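Local coordinates for uncharacterized protein BAD_0989 (Bifidobacterium adolescentis ATCC 15703, PDB 3CYM) that is uncharacterized but probably acts as a 3'-5' exonuclease on nucleic acids, as ribonuclease D-like proteins do, at residues L161-D164 against W165-Y168; A169-D172 against V173-L176; S263-E266 against V267-K271; H273-A276 against Q277-I281. All coordinates share one frame; numbering follows the deposited sequence.

Interaction 1: residues L161-D164 against W165-Y168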
loop_
_atom_site.group_PDB
_atom_site.type_symbol
_atom_site.label_atom_id
_atom_site.label_comp_id
_atom_site.label_asym_id
_atom_site.label_seq_id
_atom_site.Cartn_x
_atom_site.Cartn_y
_atom_site.Cartn_z
ATOM N N LEU A 161 -4.788 -17.404 -15.925
ATOM C CA LEU A 161 -3.566 -17.265 -15.147
ATOM C C LEU A 161 -2.645 -18.459 -15.400
ATOM O O LEU A 161 -3.073 -19.610 -15.259
ATOM C CB LEU A 161 -3.872 -17.116 -13.654
ATOM C CG LEU A 161 -4.446 -15.776 -13.180
ATOM C CD1 LEU A 161 -5.051 -15.900 -11.802
ATOM C CD2 LEU A 161 -3.387 -14.677 -13.216
ATOM N N PRO A 162 -1.386 -18.184 -15.801
ATOM C CA PRO A 162 -0.339 -19.189 -16.038
ATOM C C PRO A 162 -0.036 -20.011 -14.783
ATOM O O PRO A 162 -0.286 -19.548 -13.667
ATOM C CB PRO A 162 0.891 -18.344 -16.394
ATOM C CG PRO A 162 0.363 -17.006 -16.790
ATOM C CD PRO A 162 -0.908 -16.808 -16.049
ATOM N N ARG A 163 0.517 -21.209 -14.967
ATOM C CA ARG A 163 0.773 -22.114 -13.854
ATOM C C ARG A 163 1.842 -21.592 -12.886
ATOM O O ARG A 163 1.727 -21.793 -11.684
ATOM C CB ARG A 163 1.124 -23.522 -14.354
ATOM C CG ARG A 163 1.027 -24.602 -13.266
ATOM C CD ARG A 163 1.296 -26.000 -13.791
ATOM N NE ARG A 163 1.931 -26.821 -12.763
ATOM C CZ ARG A 163 1.304 -27.707 -11.992
ATOM N NH1 ARG A 163 1.995 -28.389 -11.086
ATOM N NH2 ARG A 163 -0.002 -27.921 -12.119
ATOM N N ASP A 164 2.865 -20.923 -13.416
ATOM C CA ASP A 164 3.923 -20.312 -12.599
ATOM C C ASP A 164 3.396 -19.224 -11.667
ATOM O O ASP A 164 3.820 -19.140 -10.499
ATOM C CB ASP A 164 5.014 -19.711 -13.485
ATOM C CG ASP A 164 5.846 -20.760 -14.192
ATOM O OD1 ASP A 164 6.314 -21.714 -13.528
ATOM O OD2 ASP A 164 6.044 -20.614 -15.418
ATOM N N TRP A 165 2.468 -18.412 -12.189
ATOM C CA TRP A 165 1.840 -17.307 -11.452
ATOM C C TRP A 165 0.934 -17.841 -10.350
ATOM O O TRP A 165 0.933 -17.314 -9.229
ATOM C CB TRP A 165 1.004 -16.435 -12.391
ATOM C CG TRP A 165 1.772 -15.638 -13.414
ATOM C CD1 TRP A 165 3.047 -15.861 -13.858
ATOM C CD2 TRP A 165 1.282 -14.517 -14.157
ATOM N NE1 TRP A 165 3.386 -14.932 -14.815
ATOM C CE2 TRP A 165 2.320 -14.097 -15.021
ATOM C CE3 TRP A 165 0.066 -13.814 -14.166
ATOM C CZ2 TRP A 165 2.178 -13.010 -15.891
ATOM C CZ3 TRP A 165 -0.072 -12.738 -15.018
ATOM C CH2 TRP A 165 0.976 -12.347 -15.879
ATOM N N ARG A 166 0.149 -18.870 -10.689
ATOM C CA ARG A 166 -0.708 -19.556 -9.724
ATOM C C ARG A 166 0.139 -20.140 -8.600
ATOM O O ARG A 166 -0.254 -20.109 -7.448
ATOM C CB ARG A 166 -1.526 -20.661 -10.400
ATOM C CG ARG A 166 -2.761 -20.163 -11.152
ATOM C CD ARG A 166 -3.697 -21.306 -11.531
ATOM N NE ARG A 166 -3.257 -22.027 -12.727
ATOM C CZ ARG A 166 -2.700 -23.237 -12.726
ATOM N NH1 ARG A 166 -2.503 -23.887 -11.588
ATOM N NH2 ARG A 166 -2.338 -23.801 -13.870
ATOM N N ASN A 167 1.308 -20.665 -8.966
ATOM C CA ASN A 167 2.287 -21.202 -8.017
ATOM C C ASN A 167 2.842 -20.130 -7.069
ATOM O O ASN A 167 2.925 -20.356 -5.849
ATOM C CB ASN A 167 3.422 -21.909 -8.771
ATOM C CG ASN A 167 4.390 -22.600 -7.853
ATOM O OD1 ASN A 167 3.993 -23.311 -6.939
ATOM N ND2 ASN A 167 5.677 -22.399 -8.096
ATOM N N TYR A 168 3.205 -18.975 -7.633
ATOM C CA TYR A 168 3.624 -17.806 -6.853
ATOM C C TYR A 168 2.551 -17.377 -5.858
ATOM O O TYR A 168 2.850 -17.119 -4.694
ATOM C CB TYR A 168 3.983 -16.625 -7.778
ATOM C CG TYR A 168 4.240 -15.305 -7.055
ATOM C CD1 TYR A 168 5.534 -14.938 -6.659
ATOM C CD2 TYR A 168 3.194 -14.415 -6.782
ATOM C CE1 TYR A 168 5.774 -13.722 -5.998
ATOM C CE2 TYR A 168 3.422 -13.208 -6.118
ATOM C CZ TYR A 168 4.712 -12.866 -5.735
ATOM O OH TYR A 168 4.926 -11.668 -5.080
HETATM O O HOH W 1 6.236 -20.039 -10.158
#
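The indole of Trp165 takes Pro162 on one face: CG of the proline sits 3.8 Å from the centroid of the five-membered ring, 12° off its normal, a CH-pi contact. At the ring's edge, CD2 of Leu161 meets CE3 of Trp165 at 3.7 Å, the leucine side chain crossing the indole at about a right angle. The guanidinium of Arg166 is the second flat group. In the conformer given, one of two modelled and so tentative, CA of Arg163 lies over one face of it, offset toward the rim, while Leu161 O approaches its edge and Pro18 O holds NH1. With CG anti to the carbonyl carbon (chi1 -68°), Trp165 turns its ring back over the residues that precede the helix. A serine in place of Trp165 would probably leave the Pro162 ring without the flat surface it rests on and open a gap beside Leu161. Backbone bonds start here too: Arg166 N donates to Pro162 O over 3.1 Å, at 166° and in the carbonyl plane. A water takes a bond from Asn167 ND2 and gives one to Asp164 O, and the same ND2 also reaches Ala11. Rings of His151 and Trp156 meet the indole as well. The whole is a helix N-terminus, with Pro162 at the N-cap position and an aromatic residue three places on folding back over the proline, here opening helix 163-174 of the exonuclease domain.

Interaction 2: residues A169-D172 against V173-L176. With NA (sodium ion), chain B.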
loop_
_atom_site.group_PDB
_atom_site.type_symbol
_atom_site.label_atom_id
_atom_site.label_comp_id
_atom_site.label_asym_id
_atom_site.label_seq_id
_atom_site.Cartn_x
_atom_site.Cartn_y
_atom_site.Cartn_z
ATOM N N ALA A 169 1.311 -17.280 -6.332
ATOM C CA ALA A 169 0.199 -16.813 -5.522
ATOM C C ALA A 169 -0.145 -17.797 -4.400
ATOM O O ALA A 169 -0.484 -17.388 -3.286
ATOM C CB ALA A 169 -1.006 -16.548 -6.394
ATOM N N ALA A 170 -0.033 -19.087 -4.702
ATOM C CA ALA A 170 -0.196 -20.143 -3.711
ATOM C C ALA A 170 0.919 -20.120 -2.668
ATOM O O ALA A 170 0.650 -20.189 -1.468
ATOM C CB ALA A 170 -0.244 -21.478 -4.384
ATOM N N LEU A 171 2.166 -20.003 -3.125
ATOM C CA LEU A 171 3.311 -19.969 -2.215
ATOM C C LEU A 171 3.288 -18.802 -1.226
ATOM O O LEU A 171 3.839 -18.909 -0.136
ATOM C CB LEU A 171 4.648 -20.037 -2.973
ATOM C CG LEU A 171 5.064 -21.448 -3.421
ATOM C CD1 LEU A 171 6.185 -21.352 -4.453
ATOM C CD2 LEU A 171 5.481 -22.341 -2.250
ATOM N N ASP A 172 2.620 -17.710 -1.597
ATOM C CA ASP A 172 2.472 -16.555 -0.711
ATOM C C ASP A 172 1.543 -16.727 0.506
ATOM O O ASP A 172 1.661 -15.972 1.478
ATOM C CB ASP A 172 2.068 -15.322 -1.518
ATOM C CG ASP A 172 3.255 -14.485 -1.935
ATOM O OD1 ASP A 172 4.417 -14.904 -1.734
ATOM O OD2 ASP A 172 3.020 -13.376 -2.463
ATOM N N VAL A 173 0.629 -17.700 0.452
ATOM C CA VAL A 173 -0.192 -18.081 1.623
ATOM C C VAL A 173 0.203 -19.426 2.245
ATOM O O VAL A 173 -0.254 -19.756 3.332
ATOM C CB VAL A 173 -1.707 -18.107 1.325
ATOM C CG1 VAL A 173 -2.204 -16.739 0.969
ATOM C CG2 VAL A 173 -2.039 -19.115 0.235
ATOM N N GLU A 174 1.061 -20.172 1.548
ATOM C CA GLU A 174 1.493 -21.533 1.917
ATOM C C GLU A 174 2.119 -21.692 3.315
ATOM O O GLU A 174 1.946 -22.731 3.954
ATOM C CB GLU A 174 2.436 -22.074 0.820
ATOM C CG GLU A 174 3.247 -23.371 1.092
ATOM C CD GLU A 174 2.408 -24.648 1.153
ATOM O OE1 GLU A 174 1.171 -24.584 0.977
ATOM O OE2 GLU A 174 2.993 -25.732 1.393
ATOM N N LEU A 175 2.817 -20.667 3.794
ATOM C CA LEU A 175 3.575 -20.787 5.049
ATOM C C LEU A 175 3.130 -19.856 6.166
ATOM O O LEU A 175 3.760 -19.818 7.220
ATOM C CB LEU A 175 5.077 -20.600 4.787
ATOM C CG LEU A 175 5.713 -21.586 3.799
ATOM C CD1 LEU A 175 7.086 -21.108 3.379
ATOM C CD2 LEU A 175 5.760 -22.997 4.382
ATOM N N LEU A 176 2.045 -19.118 5.941
ATOM C CA LEU A 176 1.590 -18.115 6.898
ATOM C C LEU A 176 1.071 -18.663 8.242
ATOM O O LEU A 176 1.278 -18.031 9.272
ATOM C CB LEU A 176 0.549 -17.183 6.267
ATOM C CG LEU A 176 0.997 -16.290 5.113
ATOM C CD1 LEU A 176 -0.114 -15.341 4.730
ATOM C CD2 LEU A 176 2.262 -15.499 5.470
HETATM NA NA NA B . 1.635 -11.346 -2.676
HETATM O O HOH W 2 3.694 -18.212 2.537
HETATM O O HOH W 3 2.913 -10.316 -4.537
HETATM O O HOH W 4 1.991 -10.159 -0.668
HETATM O O HOH W 5 0.349 -9.378 -2.890
#
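Asp172 binds a sodium ion through OD2 at 2.5 Å, and three waters together with Asp44 and Glu46 complete the ion's shell. Such a cluster of acidic residues in an RNase H-like fold is consistent with the metal site of DEDD-type 3'-5' exonucleases, where the ions are usually divalent. One shell out, Lys149 forms a salt bridge with OD1, so the two carboxylate oxygens have different partners, which is likely to limit the rotation of the group. The helix carrying Asp172 is itself weakening at this point. Ala170 O accepts from Val173 N at 3.1 Å, a three-residue step with the donor above the carbonyl plane, and only weakly from Glu174 N. CG2 of Val173 packs against that same oxygen at 3.4 Å. Glu174, with CG anti to the backbone N (chi1 168°), swings its carboxylate away from the turn to a salt bridge with Lys63, and its CG lies 4.1 Å from Leu171 CD2. Where the direct bonding lapses, a water takes over: it donates to Leu171 O at 2.8 Å and accepts from Leu175 N at 2.9 Å.

Interaction 3: residues S263-E266 against V267-K271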
loop_
_atom_site.group_PDB
_atom_site.type_symbol
_atom_site.label_atom_id
_atom_site.label_comp_id
_atom_site.label_asym_id
_atom_site.label_seq_id
_atom_site.Cartn_x
_atom_site.Cartn_y
_atom_site.Cartn_z
ATOM N N SER A 263 4.826 14.783 -20.400
ATOM C CA SER A 263 3.928 15.465 -21.350
ATOM C C SER A 263 3.115 16.551 -20.679
ATOM O O SER A 263 3.054 17.658 -21.195
ATOM C CB SER A 263 2.960 14.499 -22.037
ATOM O OG SER A 263 3.651 13.622 -22.910
ATOM N N ILE A 264 2.501 16.209 -19.541
ATOM C CA ILE A 264 1.744 17.146 -18.698
ATOM C C ILE A 264 2.566 18.392 -18.325
ATOM O O ILE A 264 2.134 19.517 -18.584
ATOM C CB ILE A 264 1.191 16.453 -17.410
ATOM C CG1 ILE A 264 0.109 15.432 -17.767
ATOM C CG2 ILE A 264 0.621 17.474 -16.422
ATOM C CD1 ILE A 264 -0.314 14.547 -16.621
ATOM N N ILE A 265 3.750 18.179 -17.746
ATOM C CA ILE A 265 4.662 19.275 -17.383
ATOM C C ILE A 265 5.102 20.069 -18.621
ATOM O O ILE A 265 5.107 21.298 -18.607
ATOM C CB ILE A 265 5.887 18.749 -16.563
ATOM C CG1 ILE A 265 5.432 18.092 -15.244
ATOM C CG2 ILE A 265 6.916 19.850 -16.293
ATOM C CD1 ILE A 265 4.686 19.005 -14.291
ATOM N N GLU A 266 5.422 19.360 -19.698
ATOM C CA GLU A 266 5.832 19.978 -20.958
ATOM C C GLU A 266 4.801 20.965 -21.506
ATOM O O GLU A 266 5.146 22.100 -21.853
ATOM C CB GLU A 266 6.089 18.899 -22.003
ATOM C CG GLU A 266 7.410 19.030 -22.702
ATOM C CD GLU A 266 7.532 18.106 -23.900
ATOM O OE1 GLU A 266 7.812 18.616 -25.004
ATOM O OE2 GLU A 266 7.348 16.875 -23.740
ATOM N N VAL A 267 3.538 20.541 -21.562
ATOM C CA VAL A 267 2.476 21.388 -22.115
ATOM C C VAL A 267 2.045 22.491 -21.142
ATOM O O VAL A 267 1.524 23.524 -21.560
ATOM C CB VAL A 267 1.251 20.573 -22.635
ATOM C CG1 VAL A 267 1.653 19.670 -23.769
ATOM C CG2 VAL A 267 0.663 19.753 -21.557
ATOM N N ALA A 268 2.291 22.280 -19.850
ATOM C CA ALA A 268 2.010 23.300 -18.841
ATOM C C ALA A 268 3.033 24.424 -18.926
ATOM O O ALA A 268 2.700 25.586 -18.709
ATOM C CB ALA A 268 1.982 22.693 -17.451
ATOM N N LYS A 269 4.274 24.061 -19.252
ATOM C CA LYS A 269 5.337 25.022 -19.535
ATOM C C LYS A 269 5.052 25.793 -20.821
ATOM O O LYS A 269 5.030 27.020 -20.825
ATOM C CB LYS A 269 6.670 24.291 -19.682
ATOM C CG LYS A 269 7.381 23.968 -18.384
ATOM C CD LYS A 269 8.509 22.996 -18.694
ATOM C CE LYS A 269 9.598 23.024 -17.642
ATOM N NZ LYS A 269 9.058 22.604 -16.326
ATOM N N ARG A 270 4.787 25.055 -21.895
ATOM C CA ARG A 270 4.706 25.626 -23.232
ATOM C C ARG A 270 3.389 26.329 -23.542
ATOM O O ARG A 270 3.366 27.255 -24.353
ATOM C CB ARG A 270 4.963 24.548 -24.276
ATOM C CG ARG A 270 6.400 24.095 -24.368
ATOM C CD ARG A 270 6.813 24.125 -25.826
ATOM N NE ARG A 270 7.625 22.982 -26.212
ATOM C CZ ARG A 270 7.803 22.583 -27.468
ATOM N NH1 ARG A 270 7.215 23.222 -28.469
ATOM N NH2 ARG A 270 8.563 21.531 -27.722
ATOM N N LYS A 271 2.308 25.880 -22.900
ATOM C CA LYS A 271 0.946 26.398 -23.123
ATOM C C LYS A 271 0.546 26.566 -24.609
ATOM O O LYS A 271 0.426 27.697 -25.091
ATOM C CB LYS A 271 0.735 27.715 -22.364
ATOM C CG LYS A 271 1.303 27.727 -20.952
ATOM C CD LYS A 271 0.984 29.027 -20.252
ATOM C CE LYS A 271 1.298 28.946 -18.777
ATOM N NZ LYS A 271 2.715 28.582 -18.558
HETATM O O HOH W 6 9.262 20.774 -24.561
#
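Val267 and Ser263 meet on the buried side of helix 261-270, where Val267 N donates to Ser263 O over 2.9 Å. CG2 of Val267 lies between its own backbone N and carbonyl carbon, a placement that sets it against two oxygens of the preceding turn, 3.2 Å from Ser263 O and 3.3 Å from Ile264 O. Ala268 CB presses on Ile264 O in the same way, at 3.4 Å. This side faces helices 231-250 and 312-323: Val267 touches Leu240 of the first and Ile319 of the second, and Ala268 touches Val237. The opposite charges at the periphery are joined far less closely. Glu266 and Arg270 run side by side in the same direction, their carboxylate and guanidinium planes 47° apart, yet OE1 of Glu266 stays 4.1 Å from NH2 of Arg270, too far for a salt bridge. A water in the plane of the guanidinium spans them, donating to Glu266 OE1 at 2.6 Å and accepting from Arg270 NE at 3.2 Å. The other carboxylate oxygen, OE2, bonds to Ser283, and Lys269 NZ forms a salt bridge with Glu226. The chemistry thus implies a division of labour: backbone bonds and apolar packing fix the inner side, whereas the Glu266-Arg270 attraction is water-mediated and probably modest in strength.

Interaction 4: residues H273-A276 against Q277-I281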
loop_
_atom_site.group_PDB
_atom_site.type_symbol
_atom_site.label_atom_id
_atom_site.label_comp_id
_atom_site.label_asym_id
_atom_site.label_seq_id
_atom_site.Cartn_x
_atom_site.Cartn_y
_atom_site.Cartn_z
ATOM N N HIS A 273 -1.675 27.195 -27.630
ATOM C CA HIS A 273 -2.930 27.941 -27.732
ATOM C C HIS A 273 -3.780 27.460 -28.903
ATOM O O HIS A 273 -4.975 27.767 -28.982
ATOM C CB HIS A 273 -2.657 29.443 -27.876
ATOM C CG HIS A 273 -1.901 30.030 -26.728
ATOM N ND1 HIS A 273 -0.546 30.282 -26.780
ATOM C CD2 HIS A 273 -2.307 30.404 -25.491
ATOM C CE1 HIS A 273 -0.152 30.793 -25.626
ATOM N NE2 HIS A 273 -1.201 30.874 -24.825
ATOM N N ASN A 274 -3.153 26.722 -29.815
ATOM C CA ASN A 274 -3.848 26.179 -30.971
ATOM C C ASN A 274 -3.397 24.765 -31.335
ATOM O O ASN A 274 -2.554 24.188 -30.654
ATOM C CB ASN A 274 -3.734 27.133 -32.167
ATOM C CG ASN A 274 -2.306 27.457 -32.538
ATOM O OD1 ASN A 274 -1.522 26.583 -32.905
ATOM N ND2 ASN A 274 -1.969 28.736 -32.480
ATOM N N ALA A 275 -3.962 24.229 -32.418
ATOM C CA ALA A 275 -3.656 22.879 -32.899
ATOM C C ALA A 275 -2.231 22.710 -33.432
ATOM O O ALA A 275 -1.599 21.694 -33.162
ATOM C CB ALA A 275 -4.673 22.451 -33.944
ATOM N N ALA A 276 -1.733 23.699 -34.181
ATOM C CA ALA A 276 -0.362 23.666 -34.700
ATOM C C ALA A 276 0.643 23.724 -33.561
ATOM O O ALA A 276 1.663 23.031 -33.590
ATOM C CB ALA A 276 -0.121 24.801 -35.680
ATOM N N GLN A 277 0.335 24.527 -32.546
ATOM C CA GLN A 277 1.196 24.668 -31.371
ATOM C C GLN A 277 1.197 23.400 -30.528
ATOM O O GLN A 277 2.183 23.095 -29.859
ATOM C CB GLN A 277 0.766 25.859 -30.521
ATOM C CG GLN A 277 1.256 27.192 -31.050
ATOM C CD GLN A 277 1.128 28.316 -30.039
ATOM O OE1 GLN A 277 0.212 28.333 -29.218
ATOM N NE2 GLN A 277 2.053 29.268 -30.098
ATOM N N PHE A 278 0.083 22.675 -30.564
ATOM C CA PHE A 278 -0.035 21.393 -29.876
ATOM C C PHE A 278 0.789 20.314 -30.570
ATOM O O PHE A 278 1.458 19.517 -29.904
ATOM C CB PHE A 278 -1.509 20.989 -29.797
ATOM C CG PHE A 278 -1.766 19.727 -29.022
ATOM C CD1 PHE A 278 -1.894 19.760 -27.638
ATOM C CD2 PHE A 278 -1.927 18.512 -29.680
ATOM C CE1 PHE A 278 -2.141 18.590 -26.920
ATOM C CE2 PHE A 278 -2.176 17.348 -28.972
ATOM C CZ PHE A 278 -2.292 17.386 -27.595
ATOM N N ARG A 279 0.740 20.297 -31.902
ATOM C CA ARG A 279 1.456 19.293 -32.700
ATOM C C ARG A 279 2.979 19.401 -32.618
ATOM O O ARG A 279 3.683 18.406 -32.837
ATOM C CB ARG A 279 0.996 19.315 -34.157
ATOM C CG ARG A 279 -0.377 18.712 -34.365
ATOM C CD ARG A 279 -0.659 18.492 -35.851
ATOM N NE ARG A 279 -0.704 19.753 -36.593
ATOM C CZ ARG A 279 -1.799 20.482 -36.771
ATOM N NH1 ARG A 279 -2.959 20.080 -36.262
ATOM N NH2 ARG A 279 -1.737 21.615 -37.457
ATOM N N SER A 280 3.469 20.596 -32.279
ATOM C CA SER A 280 4.902 20.831 -32.107
ATOM C C SER A 280 5.455 20.104 -30.878
ATOM O O SER A 280 6.655 19.823 -30.813
ATOM C CB SER A 280 5.201 22.330 -32.025
ATOM O OG SER A 280 4.575 22.910 -30.898
ATOM N N ILE A 281 4.583 19.795 -29.918
ATOM C CA ILE A 281 4.947 18.980 -28.754
ATOM C C ILE A 281 4.657 17.523 -29.091
ATOM O O ILE A 281 3.500 17.097 -29.107
ATOM C CB ILE A 281 4.216 19.432 -27.476
ATOM C CG1 ILE A 281 4.478 20.924 -27.232
ATOM C CG2 ILE A 281 4.670 18.592 -26.273
ATOM C CD1 ILE A 281 3.596 21.561 -26.203
HETATM O O HOH W 7 2.112 31.207 -27.988
#
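Gln277 OE1 is gripped twice by His273: the backbone N donates to it over 2.7 Å at 165°, in the carbonyl plane, and ring ND1 adds a weak bond at 3.2 Å, with OE1 at the imidazole's edge, near its plane. The setting is the N-terminal cap of the short helix 275-279, at the surface of the HRDC domain. Asn274 is the N-cap residue; its OD1 accepts from Gln277 N at 2.8 Å. That bond depends on chi1 of 56°, which places CG between backbone N and carbonyl carbon and brings the amide over the first turn. The Gln277 chain runs extended beyond CG, back past the cap, crossing Asn274 at about a right angle with the two amide planes 33° apart. A leucine in place of Gln277 is likely to leave the His273 backbone N without its acceptor and the imidazole freer to turn. A water that accepts from Gln277 NE2 at 2.9 Å also lies beside His273 ND1. On the inward side, Phe278 sends its ring away from the turn to helix 312-323, against Pro312, Lys316 and Ile319. Further along, Arg279 folds its guanidinium back over the backbone, with Ala275 O above one face and NH1 3.7 Å from Ala275 CB.

Overall arrangement
All four contacts are local turns within continuous chain, so they follow in series and none encloses or crosses another. Interactions 1 and 2 adjoin along helix 163-174 of the exonuclease domain, with centres about 12 Å apart: the first opens the helix, the second carries it to its frayed end and the sodium site. The chain then passes to the HRDC domain, where interaction 3 lies on helix 261-270, its centre about 46 Å from that of interaction 2. A short link brings the chain to interaction 4 on helix 275-279. These last two touch, Ile281 CD1 packing on Val267 CG1 and Ile281 CG2 lying beside Glu266 OE1, which ties helix 261-270 to the loop that follows the short helix.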